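ABC transporter substrate binding protein (Ribose) (Agrobacterium vitis, PDB 5DKV) probably serves as the periplasmic sugar-binding component of an ABC transporter, and holds alpha-D-tagatopyranose in the crystal. Local coordinates at residues Ala40-Met45 with Thr114-Ile119. Numbering follows the deposited sequence.
Sequences AFYITM and TVDTFI. With T6T (alpha-D-tagatopyranose), chain E.
F41, in the first turn of helix 40-56, meets D116 just past the end of strand 112-115. Its CE2 lies 3.4 Å from D116 CG, with ring and carboxylate planes 51° apart. CG of F41 is anti to the backbone N (chi1 174°), which brings the ring up against D116 and the bound sugar. T6T O4 sits over one face of this ring, offset toward the rim. Y42 comes next. Its OH gives a weak hydrogen bond to D116 OD2 (2.7 Å). OD2 also accepts from T6T O5 at 2.7 Å, while D116 OD1 accepts a hydrogen bond from T6T O4, 2.7 Å away. Both carboxylate oxygens therefore grip the sugar, and the weak bond from Y42 may help to position OD2. This is the ligand pocket of a two-domain periplasmic binding protein, where loops after parallel strands meet helix N-termini. The sugar is also hydrogen-bonded to D39, T174, R178, N228, D254 and Q274. Y42 CE2 also touches T6T O2 (3.2 Å), and F41 CD2 packs over the centre of the Y42 ring. One turn on from F41, the chain of M45 bends at its last torsion (chi3 -62°), turning CE to D116 CB (4.1 Å) while SD rests on V115 CG2 at 3.6 Å.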
ATOM      1  N   ALA A  40      -4.124  -2.721   8.350  1.00  8.50           N
ATOM      2  CA  ALA A  40      -4.278  -4.120   7.977  1.00  9.15           C
ATOM      3  C   ALA A  40      -3.311  -4.535   6.865  1.00  8.03           C
ATOM      4  O   ALA A  40      -2.903  -5.689   6.804  1.00 10.93           O
ATOM      5  CB  ALA A  40      -5.722  -4.385   7.555  1.00 10.21           C
ATOM      6  N   PHE A  41      -2.914  -3.589   6.026  1.00  8.03           N
ATOM      7  CA  PHE A  41      -1.941  -3.885   4.981  1.00  7.94           C
ATOM      8  C   PHE A  41      -0.616  -4.312   5.602  1.00  8.96           C
ATOM      9  O   PHE A  41      -0.039  -5.354   5.251  1.00  9.41           O
ATOM     10  CB  PHE A  41      -1.722  -2.677   4.083  1.00  9.05           C
ATOM     11  CG  PHE A  41      -0.625  -2.848   3.054  1.00  7.51           C
ATOM     12  CD1 PHE A  41      -0.852  -3.536   1.895  1.00  7.21           C
ATOM     13  CD2 PHE A  41       0.613  -2.259   3.241  1.00  8.79           C
ATOM     14  CE1 PHE A  41       0.126  -3.675   0.935  1.00  7.49           C
ATOM     15  CE2 PHE A  41       1.621  -2.393   2.286  1.00  7.00           C
ATOM     16  CZ  PHE A  41       1.386  -3.113   1.129  1.00  7.37           C
ATOM     17  N   TYR A  42      -0.129  -3.518   6.544  1.00  8.57           N
ATOM     18  CA  TYR A  42       1.164  -3.824   7.145  1.00  9.35           C
ATOM     19  C   TYR A  42       1.059  -5.011   8.102  1.00 10.57           C
ATOM     20  O   TYR A  42       2.018  -5.756   8.296  1.00  9.82           O
ATOM     21  CB  TYR A  42       1.731  -2.594   7.846  1.00  7.58           C
ATOM     22  CG  TYR A  42       2.116  -1.503   6.857  1.00  8.75           C
ATOM     23  CD1 TYR A  42       3.138  -1.717   5.910  1.00  8.68           C
ATOM     24  CD2 TYR A  42       1.465  -0.290   6.831  1.00  8.89           C
ATOM     25  CE1 TYR A  42       3.473  -0.748   4.990  1.00  8.35           C
ATOM     26  CE2 TYR A  42       1.803   0.689   5.888  1.00  8.14           C
ATOM     27  CZ  TYR A  42       2.803   0.452   4.983  1.00  9.74           C
ATOM     28  OH  TYR A  42       3.095   1.459   4.094  1.00 11.02           O
ATOM     29  N   ILE A  43      -0.098  -5.176   8.720  1.00  9.74           N
ATOM     30  CA  ILE A  43      -0.306  -6.311   9.615  1.00  9.21           C
ATOM     31  C   ILE A  43      -0.227  -7.592   8.819  1.00  9.28           C
ATOM     32  O   ILE A  43       0.378  -8.571   9.264  1.00 12.43           O
ATOM     33  CB  ILE A  43      -1.650  -6.163  10.367  1.00 12.62           C
ATOM     34  CG1 ILE A  43      -1.523  -5.023  11.367  1.00 11.12           C
ATOM     35  CG2 ILE A  43      -2.076  -7.458  11.079  1.00 11.47           C
ATOM     36  CD1 ILE A  43      -2.851  -4.547  11.942  1.00 15.81           C
ATOM     37  N   THR A  44      -0.826  -7.593   7.631  1.00  8.77           N
ATOM     38  CA  THR A  44      -0.807  -8.767   6.765  1.00  8.93           C
ATOM     39  C   THR A  44       0.581  -8.982   6.156  1.00  8.32           C
ATOM     40  O   THR A  44       1.031 -10.119   6.040  1.00 10.46           O
ATOM     41  CB  THR A  44      -1.875  -8.635   5.670  1.00 11.12           C
ATOM     42  OG1 THR A  44      -3.133  -8.400   6.308  1.00 10.56           O
ATOM     43  CG2 THR A  44      -1.969  -9.881   4.848  1.00 11.22           C
ATOM     44  N   MET A  45       1.290  -7.897   5.834  1.00  8.81           N
ATOM     45  CA  MET A  45       2.685  -8.002   5.386  1.00 11.10           C
ATOM     46  C   MET A  45       3.543  -8.663   6.459  1.00  9.46           C
ATOM     47  O   MET A  45       4.333  -9.549   6.191  1.00  9.42           O
ATOM     48  CB  MET A  45       3.255  -6.623   5.046  1.00 10.53           C
ATOM     49  CG  MET A  45       4.677  -6.661   4.521  1.00  9.94           C
ATOM     50  SD  MET A  45       5.493  -5.068   4.533  1.00 10.04           S
ATOM     51  CE  MET A  45       4.427  -4.163   3.427  1.00 10.54           C
ATOM     52  N   THR A 114      13.519  -2.141   0.708  1.00  9.46           N
ATOM     53  CA  THR A 114      12.300  -1.384   0.999  1.00  9.32           C
ATOM     54  C   THR A 114      11.103  -2.172   0.428  1.00  8.71           C
ATOM     55  O   THR A 114      11.144  -2.783  -0.650  1.00  7.34           O
ATOM     56  CB  THR A 114      12.333   0.092   0.498  1.00  7.92           C
ATOM     57  OG1 THR A 114      12.230   0.164  -0.927  1.00  8.36           O
ATOM     58  CG2 THR A 114      13.603   0.779   0.944  1.00  8.54           C
ATOM     59  N   VAL A 115      10.072  -2.222   1.246  1.00  7.08           N
ATOM     60  CA  VAL A 115       8.842  -2.927   0.949  1.00  6.88           C
ATOM     61  C   VAL A 115       7.734  -1.891   0.878  1.00  8.45           C
ATOM     62  O   VAL A 115       7.701  -0.957   1.682  1.00  7.28           O
ATOM     63  CB  VAL A 115       8.523  -4.023   2.017  1.00  7.76           C
ATOM     64  CG1 VAL A 115       9.511  -5.195   1.904  1.00  9.51           C
ATOM     65  CG2 VAL A 115       8.542  -3.468   3.460  1.00  8.56           C
ATOM     66  N   ASP A 116       6.846  -2.061  -0.107  1.00  8.76           N
ATOM     67  CA  ASP A 116       5.680  -1.188  -0.359  1.00  7.31           C
ATOM     68  C   ASP A 116       6.074   0.149  -0.985  1.00 10.07           C
ATOM     69  O   ASP A 116       5.736   0.429  -2.146  1.00  9.79           O
ATOM     70  CB  ASP A 116       4.875  -0.966   0.928  1.00  8.36           C
ATOM     71  CG  ASP A 116       3.621  -0.164   0.692  1.00  9.60           C
ATOM     72  OD1 ASP A 116       2.938  -0.403  -0.339  1.00 10.44           O
ATOM     73  OD2 ASP A 116       3.316   0.687   1.564  1.00  8.61           O
ATOM     74  N   THR A 117       6.811   0.947  -0.221  1.00 10.08           N
ATOM     75  CA  THR A 117       7.274   2.266  -0.625  1.00  9.61           C
ATOM     76  C   THR A 117       8.783   2.264  -0.872  1.00 11.62           C
ATOM     77  O   THR A 117       9.465   1.300  -0.523  1.00  8.53           O
ATOM     78  CB  THR A 117       6.965   3.287   0.454  1.00 11.31           C
ATOM     79  OG1 THR A 117       7.518   2.811   1.689  1.00  8.46           O
ATOM     80  CG2 THR A 117       5.463   3.469   0.586  1.00 11.43           C
ATOM     81  N   PHE A 118       9.293   3.347  -1.459  1.00 11.68           N
ATOM     82  CA  PHE A 118      10.708   3.442  -1.779  1.00  9.16           C
ATOM     83  C   PHE A 118      11.330   4.751  -1.331  1.00 12.12           C
ATOM     84  O   PHE A 118      10.631   5.692  -0.948  1.00 14.72           O
ATOM     85  CB  PHE A 118      10.940   3.235  -3.290  1.00  9.91           C
ATOM     86  CG  PHE A 118      10.267   4.258  -4.213  1.00 10.46           C
ATOM     87  CD1 PHE A 118      10.790   5.524  -4.373  1.00 13.65           C
ATOM     88  CD2 PHE A 118       9.182   3.889  -5.000  1.00 15.22           C
ATOM     89  CE1 PHE A 118      10.200   6.443  -5.246  1.00 14.48           C
ATOM     90  CE2 PHE A 118       8.605   4.795  -5.899  1.00 13.51           C
ATOM     91  CZ  PHE A 118       9.123   6.075  -6.001  1.00 14.86           C
ATOM     92  N   ILE A 119      12.658   4.759  -1.286  1.00 13.45           N
ATOM     93  CA  ILE A 119      13.429   6.002  -1.209  1.00 14.16           C
ATOM     94  C   ILE A 119      14.118   6.263  -2.548  1.00 15.90           C
ATOM     95  O   ILE A 119      14.217   5.377  -3.397  1.00 14.66           O
ATOM     96  CB  ILE A 119      14.481   5.985  -0.073  1.00 12.36           C
ATOM     97  CG1 ILE A 119      15.462   4.828  -0.238  1.00 10.67           C
ATOM     98  CG2 ILE A 119      13.769   5.924   1.275  1.00 12.34           C
ATOM     99  CD1 ILE A 119      16.706   4.975   0.578  1.00 11.23           C
TER
HETATM  100  O3  T6T E 401      -2.253   1.145   0.688  1.00  7.37           O
HETATM  101  C3  T6T E 401      -1.371   0.657   1.689  1.00  5.80           C
HETATM  102  C4  T6T E 401       0.012   0.928   1.280  1.00  6.86           C
HETATM  103  O4  T6T E 401       0.296   0.206   0.025  1.00  8.07           O
HETATM  104  C5  T6T E 401       0.230   2.368   1.119  1.00  7.27           C
HETATM  105  O5  T6T E 401       1.608   2.666   0.836  1.00  9.02           O
HETATM  106  C6  T6T E 401      -0.071   3.133   2.397  1.00  7.69           C
HETATM  107  O6  T6T E 401      -1.430   2.829   2.829  1.00  9.00           O
HETATM  108  C2  T6T E 401      -1.636   1.404   3.010  1.00  6.42           C
HETATM  109  O2  T6T E 401      -0.759   0.876   3.977  1.00  9.14           O
HETATM  110  C1  T6T E 401      -3.033   1.349   3.486  1.00  9.55           C
HETATM  111  O1  T6T E 401      -3.457   0.044   3.724  1.00  8.79           O